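Local coordinates for protein beta-galactosidase/beta-glucuronidase (Faecalibacterium prausnitzii L2-6, PDB 6MVF) that binds flavin mononucleotide and, as a member of glycosyl hydrolase family 2, probably hydrolyses beta-glucuronides, at residues I358-V363 against D411-L416; M535-C540 against L556-R561; S602-V607 against A642-D647. One frame throughout, in Å; residues are numbered along the deposited sequence.

Contact 1 (I358-V363 against D411-L416)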
# COMPACT_ATOMS: atom_id res chain seq x y z
N ILE A 358 -27.23 13.78 -22.50
CA ILE A 358 -28.20 12.70 -22.35
C ILE A 358 -28.28 11.96 -23.69
O ILE A 358 -27.92 12.54 -24.72
CB ILE A 358 -29.58 13.23 -21.93
CG1 ILE A 358 -30.08 14.26 -22.96
CG2 ILE A 358 -29.53 13.82 -20.53
CD1 ILE A 358 -31.37 14.90 -22.60
N PRO A 359 -28.75 10.69 -23.72
CA PRO A 359 -28.83 9.96 -25.00
C PRO A 359 -30.08 10.25 -25.82
O PRO A 359 -30.70 9.34 -26.36
CB PRO A 359 -28.79 8.49 -24.56
CG PRO A 359 -29.43 8.52 -23.22
CD PRO A 359 -29.08 9.84 -22.58
N PHE A 360 -30.46 11.52 -25.92
CA PHE A 360 -31.51 11.98 -26.83
C PHE A 360 -30.91 12.03 -28.25
O PHE A 360 -30.43 13.07 -28.72
CB PHE A 360 -32.02 13.33 -26.35
CG PHE A 360 -33.24 13.82 -27.06
CD1 PHE A 360 -34.03 12.95 -27.80
CD2 PHE A 360 -33.59 15.18 -27.00
CE1 PHE A 360 -35.16 13.42 -28.45
CE2 PHE A 360 -34.70 15.67 -27.65
CZ PHE A 360 -35.50 14.79 -28.38
N ILE A 361 -30.92 10.89 -28.92
CA ILE A 361 -30.04 10.68 -30.07
C ILE A 361 -30.83 10.20 -31.30
O ILE A 361 -31.70 9.33 -31.20
CB ILE A 361 -28.92 9.68 -29.71
CG1 ILE A 361 -27.92 9.52 -30.86
CG2 ILE A 361 -29.49 8.34 -29.30
CD1 ILE A 361 -26.50 9.21 -30.38
N SER A 362 -30.51 10.80 -32.45
CA SER A 362 -30.79 10.29 -33.80
C SER A 362 -32.23 10.47 -34.27
O SER A 362 -32.46 11.10 -35.30
CB SER A 362 -30.45 8.80 -33.91
OG SER A 362 -29.09 8.62 -34.24
N VAL A 363 -33.19 9.89 -33.54
CA VAL A 363 -34.56 9.70 -34.01
C VAL A 363 -35.50 10.13 -32.91
O VAL A 363 -35.58 9.49 -31.86
CB VAL A 363 -34.84 8.23 -34.39
CG1 VAL A 363 -36.33 8.05 -34.64
CG2 VAL A 363 -33.99 7.80 -35.59
N ASP A 411 -40.18 21.41 -29.91
CA ASP A 411 -40.69 21.84 -28.61
C ASP A 411 -39.94 21.15 -27.49
O ASP A 411 -39.73 21.74 -26.42
CB ASP A 411 -42.18 21.55 -28.50
CG ASP A 411 -43.01 22.41 -29.43
OD1 ASP A 411 -42.46 23.41 -29.93
OD2 ASP A 411 -44.20 22.08 -29.64
N THR A 412 -39.56 19.90 -27.70
CA THR A 412 -38.81 19.18 -26.68
C THR A 412 -37.45 19.84 -26.46
O THR A 412 -36.97 19.93 -25.33
CB THR A 412 -38.68 17.71 -27.08
OG1 THR A 412 -39.98 17.13 -27.17
CG2 THR A 412 -37.85 16.93 -26.06
N HIS A 413 -36.85 20.38 -27.53
CA HIS A 413 -35.57 21.06 -27.35
C HIS A 413 -35.73 22.37 -26.59
O HIS A 413 -34.84 22.75 -25.83
CB HIS A 413 -34.88 21.27 -28.70
CG HIS A 413 -34.21 20.03 -29.23
ND1 HIS A 413 -34.92 18.91 -29.62
CD2 HIS A 413 -32.90 19.73 -29.42
CE1 HIS A 413 -34.07 17.98 -30.03
NE2 HIS A 413 -32.85 18.45 -29.92
N HIS A 414 -36.86 23.05 -26.74
CA HIS A 414 -37.10 24.23 -25.92
C HIS A 414 -37.39 23.84 -24.47
O HIS A 414 -36.92 24.50 -23.54
CB HIS A 414 -38.23 25.08 -26.50
CG HIS A 414 -37.90 25.71 -27.82
ND1 HIS A 414 -38.65 25.51 -28.96
CD2 HIS A 414 -36.90 26.55 -28.18
CE1 HIS A 414 -38.12 26.18 -29.96
NE2 HIS A 414 -37.06 26.82 -29.51
N ASP A 415 -38.16 22.76 -24.26
CA ASP A 415 -38.38 22.24 -22.91
C ASP A 415 -37.06 21.91 -22.22
O ASP A 415 -36.86 22.24 -21.05
CB ASP A 415 -39.27 20.99 -22.95
CG ASP A 415 -40.70 21.29 -23.45
OD1 ASP A 415 -41.14 22.45 -23.34
OD2 ASP A 415 -41.39 20.37 -23.96
N LEU A 416 -36.13 21.28 -22.95
CA LEU A 416 -34.84 20.91 -22.40
C LEU A 416 -33.97 22.14 -22.13
O LEU A 416 -33.29 22.21 -21.11
CB LEU A 416 -34.12 19.94 -23.34
CG LEU A 416 -34.55 18.47 -23.28
CD1 LEU A 416 -34.10 17.69 -24.52
CD2 LEU A 416 -34.01 17.84 -21.99
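The F360 ring reaches from its loop toward helix 407-423 and is touched by three of its side chains, all approaching obliquely. CE2 is the busiest atom, with H413 CE1 at 3.4 Å from F360 CE2 and T412 CG2 at 3.7 Å from the same atom. The two aromatic planes are inclined by 37° and their centroids lie 5.1 Å apart, an oblique pairing. Next to CE2, F360 CD2 meets L416 CD1 at 3.6 Å. With CG anti to the backbone N (chi1 -171°), the ring is carried out from the inverse gamma turn centred on F360 toward the helix. Within the TIM-barrel domain this joins the loop after strand 353-357 to the helix following strand 391-398. Backbone bonds to N398 hold F360 and S362 on that next strand, and Y147 meets the F360 ring edge-to-face. Replacing the F360 ring by the methyl of an alanine is likely to leave a gap before T412 CG2 and L416 CD1 and to take the ring neighbour from the H413 imidazole. Hydrogen bonds to S397 OG through NE2 and to L409 O through ND1 fix the rotation of that imidazole. Beside F360, I358 CD1 and L416 CD2 meet tip to tip at 4.0 Å.

Contact 2 (M535-C540 against L556-R561)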
# COMPACT_ATOMS: atom_id res chain seq x y z
N MET A 535 -11.70 9.13 -29.10
CA MET A 535 -10.40 8.85 -28.49
C MET A 535 -9.99 7.40 -28.71
O MET A 535 -8.83 7.11 -29.03
CB MET A 535 -10.41 9.15 -26.99
CG MET A 535 -9.07 8.95 -26.32
SD MET A 535 -7.75 10.08 -26.86
CE MET A 535 -6.32 9.36 -26.06
N PHE A 536 -10.93 6.48 -28.50
CA PHE A 536 -10.69 5.05 -28.59
C PHE A 536 -11.68 4.46 -29.57
O PHE A 536 -12.84 4.88 -29.61
CB PHE A 536 -10.87 4.35 -27.24
CG PHE A 536 -10.12 4.98 -26.12
CD1 PHE A 536 -8.74 4.81 -26.01
CD2 PHE A 536 -10.78 5.74 -25.18
CE1 PHE A 536 -8.03 5.40 -24.97
CE2 PHE A 536 -10.08 6.34 -24.12
CZ PHE A 536 -8.71 6.18 -24.02
N ASP A 537 -11.22 3.48 -30.37
CA ASP A 537 -12.13 2.52 -30.97
C ASP A 537 -13.15 2.08 -29.92
O ASP A 537 -12.84 1.97 -28.73
CB ASP A 537 -11.36 1.31 -31.50
CG ASP A 537 -10.17 1.67 -32.43
OD1 ASP A 537 -10.22 2.66 -33.19
OD2 ASP A 537 -9.16 0.93 -32.40
N PHE A 538 -14.40 1.86 -30.33
CA PHE A 538 -15.42 1.44 -29.38
C PHE A 538 -16.34 0.43 -30.06
O PHE A 538 -16.31 0.28 -31.29
CB PHE A 538 -16.20 2.66 -28.82
CG PHE A 538 -16.90 3.50 -29.87
CD1 PHE A 538 -16.24 4.52 -30.52
CD2 PHE A 538 -18.22 3.28 -30.19
CE1 PHE A 538 -16.87 5.30 -31.47
CE2 PHE A 538 -18.86 4.06 -31.13
CZ PHE A 538 -18.19 5.07 -31.77
N GLY A 539 -17.17 -0.25 -29.27
CA GLY A 539 -17.98 -1.35 -29.78
C GLY A 539 -19.30 -0.93 -30.40
O GLY A 539 -20.08 -0.18 -29.79
N CYS A 540 -19.54 -1.37 -31.63
CA CYS A 540 -20.87 -1.23 -32.25
C CYS A 540 -21.21 -2.52 -32.98
O CYS A 540 -20.69 -2.78 -34.06
CB CYS A 540 -20.97 -0.04 -33.21
SG CYS A 540 -22.74 0.29 -33.64
N LEU A 556 -8.13 7.37 -31.95
CA LEU A 556 -6.71 7.70 -31.93
C LEU A 556 -5.92 6.63 -31.21
O LEU A 556 -4.69 6.56 -31.38
CB LEU A 556 -6.48 9.06 -31.26
CG LEU A 556 -7.22 10.29 -31.78
CD1 LEU A 556 -7.14 11.46 -30.76
CD2 LEU A 556 -6.65 10.72 -33.13
N VAL A 557 -6.60 5.78 -30.44
CA VAL A 557 -6.02 4.73 -29.61
C VAL A 557 -6.93 3.52 -29.76
O VAL A 557 -8.14 3.66 -29.98
CB VAL A 557 -5.90 5.19 -28.13
CG1 VAL A 557 -5.33 4.10 -27.24
CG2 VAL A 557 -5.05 6.45 -28.04
N THR A 558 -6.35 2.31 -29.63
CA THR A 558 -7.14 1.10 -29.82
C THR A 558 -8.03 0.83 -28.61
O THR A 558 -7.88 1.41 -27.53
CB THR A 558 -6.24 -0.11 -30.07
OG1 THR A 558 -5.25 -0.20 -29.05
CG2 THR A 558 -5.59 -0.02 -31.46
N ILE A 559 -8.97 -0.10 -28.81
CA ILE A 559 -10.05 -0.33 -27.86
C ILE A 559 -9.55 -1.01 -26.58
O ILE A 559 -10.20 -0.93 -25.53
CB ILE A 559 -11.14 -1.14 -28.57
CG1 ILE A 559 -12.45 -1.08 -27.80
CG2 ILE A 559 -10.69 -2.56 -28.81
CD1 ILE A 559 -13.52 -1.96 -28.39
N ASP A 560 -8.41 -1.67 -26.63
CA ASP A 560 -7.79 -2.26 -25.45
C ASP A 560 -6.88 -1.27 -24.73
O ASP A 560 -6.19 -1.65 -23.78
CB ASP A 560 -7.04 -3.53 -25.86
CG ASP A 560 -5.99 -3.29 -26.95
OD1 ASP A 560 -5.52 -2.13 -27.08
OD2 ASP A 560 -5.64 -4.26 -27.67
N ARG A 561 -6.86 -0.01 -25.18
CA ARG A 561 -6.06 1.09 -24.63
C ARG A 561 -4.56 0.88 -24.79
O ARG A 561 -3.78 1.61 -24.20
CB ARG A 561 -6.37 1.35 -23.15
CG ARG A 561 -7.52 2.34 -22.92
CD ARG A 561 -8.81 1.92 -23.64
NE ARG A 561 -10.00 2.66 -23.24
CZ ARG A 561 -11.18 2.56 -23.83
NH1 ARG A 561 -11.34 1.73 -24.86
NH2 ARG A 561 -12.22 3.27 -23.40
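R561 stacks on F536 where the chain leaving the last barrel strand of the TIM barrel, 529-532, is joined to the segment ahead of helix 566-575 by a single beta bridge between F536 and V557. D537 N donates to V557 O at 3.1 Å, and V557 N bonds weakly to M535 O. The dense part surrounds the F536 ring. Its R561 side carries the guanidinium, tilted by only 9°, with R561 CZ 3.7 Å from the F536 ring centroid in a cation-pi contact; R561 CD adds a CH-pi contact over the same face. M535 CG covers the opposite face, and V557 CG1 lies at the edge, in the ring plane. A bend at chi2 (65°) turns the M535 chain back, bringing M535 CE to 3.7 Å from V557 CG2. R561 NE pairs with D320, which anchors the charged group. D537 is packed closely too: its CB lies 3.8 Å from I559 CB, and D537 OD2 sits beside T558 CA.

The subunit-facing end is looser. There partly exposed D560 bonds through OD2 to A266 N of the second subunit. D537 OD1 takes a salt bridge from K565, while D537 OD2 bonds weakly to N264 of that subunit. Inside the type I turn from T558 to R561, R561 NH1 reaches I559 O at 3.0 Å from above the carbonyl plane, 37° out of it.

Contact 3 (S602-V607 against A642-D647)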
# COMPACT_ATOMS: atom_id res chain seq x y z
N SER A 602 6.45 16.12 -34.31
CA SER A 602 7.20 16.63 -33.18
C SER A 602 6.64 17.98 -32.75
O SER A 602 6.19 18.77 -33.58
CB SER A 602 8.69 16.76 -33.51
OG SER A 602 9.38 17.16 -32.34
N ASN A 603 6.68 18.25 -31.44
CA ASN A 603 6.44 19.60 -30.97
C ASN A 603 7.72 20.42 -30.88
O ASN A 603 7.69 21.57 -30.44
CB ASN A 603 5.67 19.59 -29.63
CG ASN A 603 6.34 18.78 -28.55
OD1 ASN A 603 7.53 18.46 -28.62
ND2 ASN A 603 5.57 18.44 -27.53
N GLN A 604 8.85 19.86 -31.30
CA GLN A 604 10.01 20.65 -31.64
C GLN A 604 9.89 21.13 -33.07
O GLN A 604 9.08 20.61 -33.85
CB GLN A 604 11.28 19.82 -31.48
CG GLN A 604 11.29 18.98 -30.23
CD GLN A 604 11.38 19.80 -28.96
OE1 GLN A 604 12.45 19.95 -28.39
NE2 GLN A 604 10.25 20.31 -28.50
N ASP A 605 10.69 22.12 -33.43
CA ASP A 605 10.58 22.67 -34.77
C ASP A 605 11.68 22.21 -35.72
O ASP A 605 11.61 22.50 -36.92
CB ASP A 605 10.55 24.20 -34.71
CG ASP A 605 9.38 24.73 -33.92
OD1 ASP A 605 8.26 24.16 -34.08
OD2 ASP A 605 9.58 25.70 -33.15
N THR A 606 12.68 21.49 -35.23
CA THR A 606 13.75 21.03 -36.09
C THR A 606 13.99 19.56 -35.82
O THR A 606 14.16 19.16 -34.67
CB THR A 606 15.03 21.83 -35.89
OG1 THR A 606 14.77 23.21 -36.21
CG2 THR A 606 16.13 21.30 -36.81
N VAL A 607 13.97 18.77 -36.90
CA VAL A 607 14.12 17.33 -36.85
C VAL A 607 15.23 16.97 -37.83
O VAL A 607 15.25 17.46 -38.97
CB VAL A 607 12.81 16.60 -37.21
CG1 VAL A 607 13.05 15.10 -37.53
CG2 VAL A 607 11.77 16.76 -36.09
N ALA A 642 15.10 15.21 -32.53
CA ALA A 642 14.57 16.56 -32.35
C ALA A 642 15.56 17.29 -31.47
O ALA A 642 16.76 17.27 -31.75
CB ALA A 642 13.16 16.53 -31.77
N ASP A 643 15.12 17.93 -30.40
CA ASP A 643 16.10 18.67 -29.61
C ASP A 643 16.64 17.78 -28.50
O ASP A 643 17.75 17.25 -28.61
CB ASP A 643 15.50 19.96 -29.07
CG ASP A 643 16.50 20.79 -28.27
OD1 ASP A 643 16.07 21.65 -27.47
OD2 ASP A 643 17.71 20.56 -28.45
N THR A 644 15.87 17.60 -27.44
CA THR A 644 16.27 16.74 -26.33
C THR A 644 15.67 15.35 -26.41
O THR A 644 15.83 14.56 -25.47
CB THR A 644 15.90 17.38 -25.00
OG1 THR A 644 14.51 17.78 -25.03
CG2 THR A 644 16.79 18.59 -24.72
N VAL A 645 14.94 15.03 -27.47
CA VAL A 645 14.24 13.76 -27.57
C VAL A 645 14.65 13.10 -28.88
O VAL A 645 15.02 13.77 -29.84
CB VAL A 645 12.71 13.93 -27.49
CG1 VAL A 645 12.32 14.24 -26.08
CG2 VAL A 645 12.25 15.03 -28.43
N LYS A 646 14.59 11.78 -28.90
CA LYS A 646 14.93 11.00 -30.08
C LYS A 646 13.89 9.91 -30.26
O LYS A 646 13.19 9.52 -29.32
CB LYS A 646 16.33 10.40 -29.98
CG LYS A 646 17.41 11.44 -29.93
CD LYS A 646 18.79 10.84 -29.72
CE LYS A 646 19.81 11.95 -29.65
NZ LYS A 646 21.10 11.54 -29.07
N ASP A 647 13.76 9.44 -31.50
CA ASP A 647 12.93 8.28 -31.79
C ASP A 647 13.67 7.37 -32.76
O ASP A 647 14.53 7.82 -33.51
CB ASP A 647 11.57 8.69 -32.36
CG ASP A 647 10.56 7.52 -32.34
OD1 ASP A 647 10.78 6.53 -31.58
OD2 ASP A 647 9.57 7.61 -33.09
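Q604 lies over A642, its CG 3.4 Å from A642 CB and its CB also close to that methyl. The chain is bent at chi2 (-68°), which carries the amide past A642 to D643, where Q604 OE1 is next to D643 CB. The two side chains run at about a right angle, yet amide and carboxylate planes differ by only 16°. No hydrogen bond spans the segments. Around this centre the touches are lighter: S602 OG borders A642 CB, V645 CG2 comes loosely up to Q604 CG, and A642 CA approaches T606 O at 3.5 Å in a CA-H...O contact.

The next layer sets these atoms in place. S602 OG accepts from Q604 N at 2.9 Å, making an ST turn, and also bonds to M580 O, so the hydroxyl ties the start of the loop to the chain before strand 581-583. N603 is fastened there as well, its OD1 bonded to M580 N and its ND2 to D578 O and A576 O; Q604 NE2 makes a weak bond to N603 OD1. On the other segment A642 N donates to V645 O at 3.1 Å and closes the turn that carries A642 and D643. P579 packs on Q604 and V645, while V581 packs on S602, A642 and V645.

Farther out, K646 forms a salt bridge to D242 of the second subunit. The 642-645 segment is the turn of a beta hairpin between antiparallel strands 635-641 and 646-654, packed at the surface against the loop from strand 596-602 into strand 606-611 in the all-beta DUF4982 region.

The three contacts follow one another along the chain and none touches another. Contacts 1 and 2 both belong to the TIM-barrel domain, with centres 27 Å apart and nearest atoms about 9 Å apart; contact 1 packs the loop after strand 353-357 on helix 407-423, while contact 2 joins the chain after strand 529-532 to that before helix 566-575. Contact 3 lies in the DUF4982 region, its centre 28 Å from that of contact 2 and 47 Å from that of contact 1. Contact 1 comes nearest the flavin without lining its pocket: the L416 side chain is about 8 Å from that of the FMN-binding K379 and about 14 Å from FMN itself. Contacts 2 and 3 both reach the second subunit.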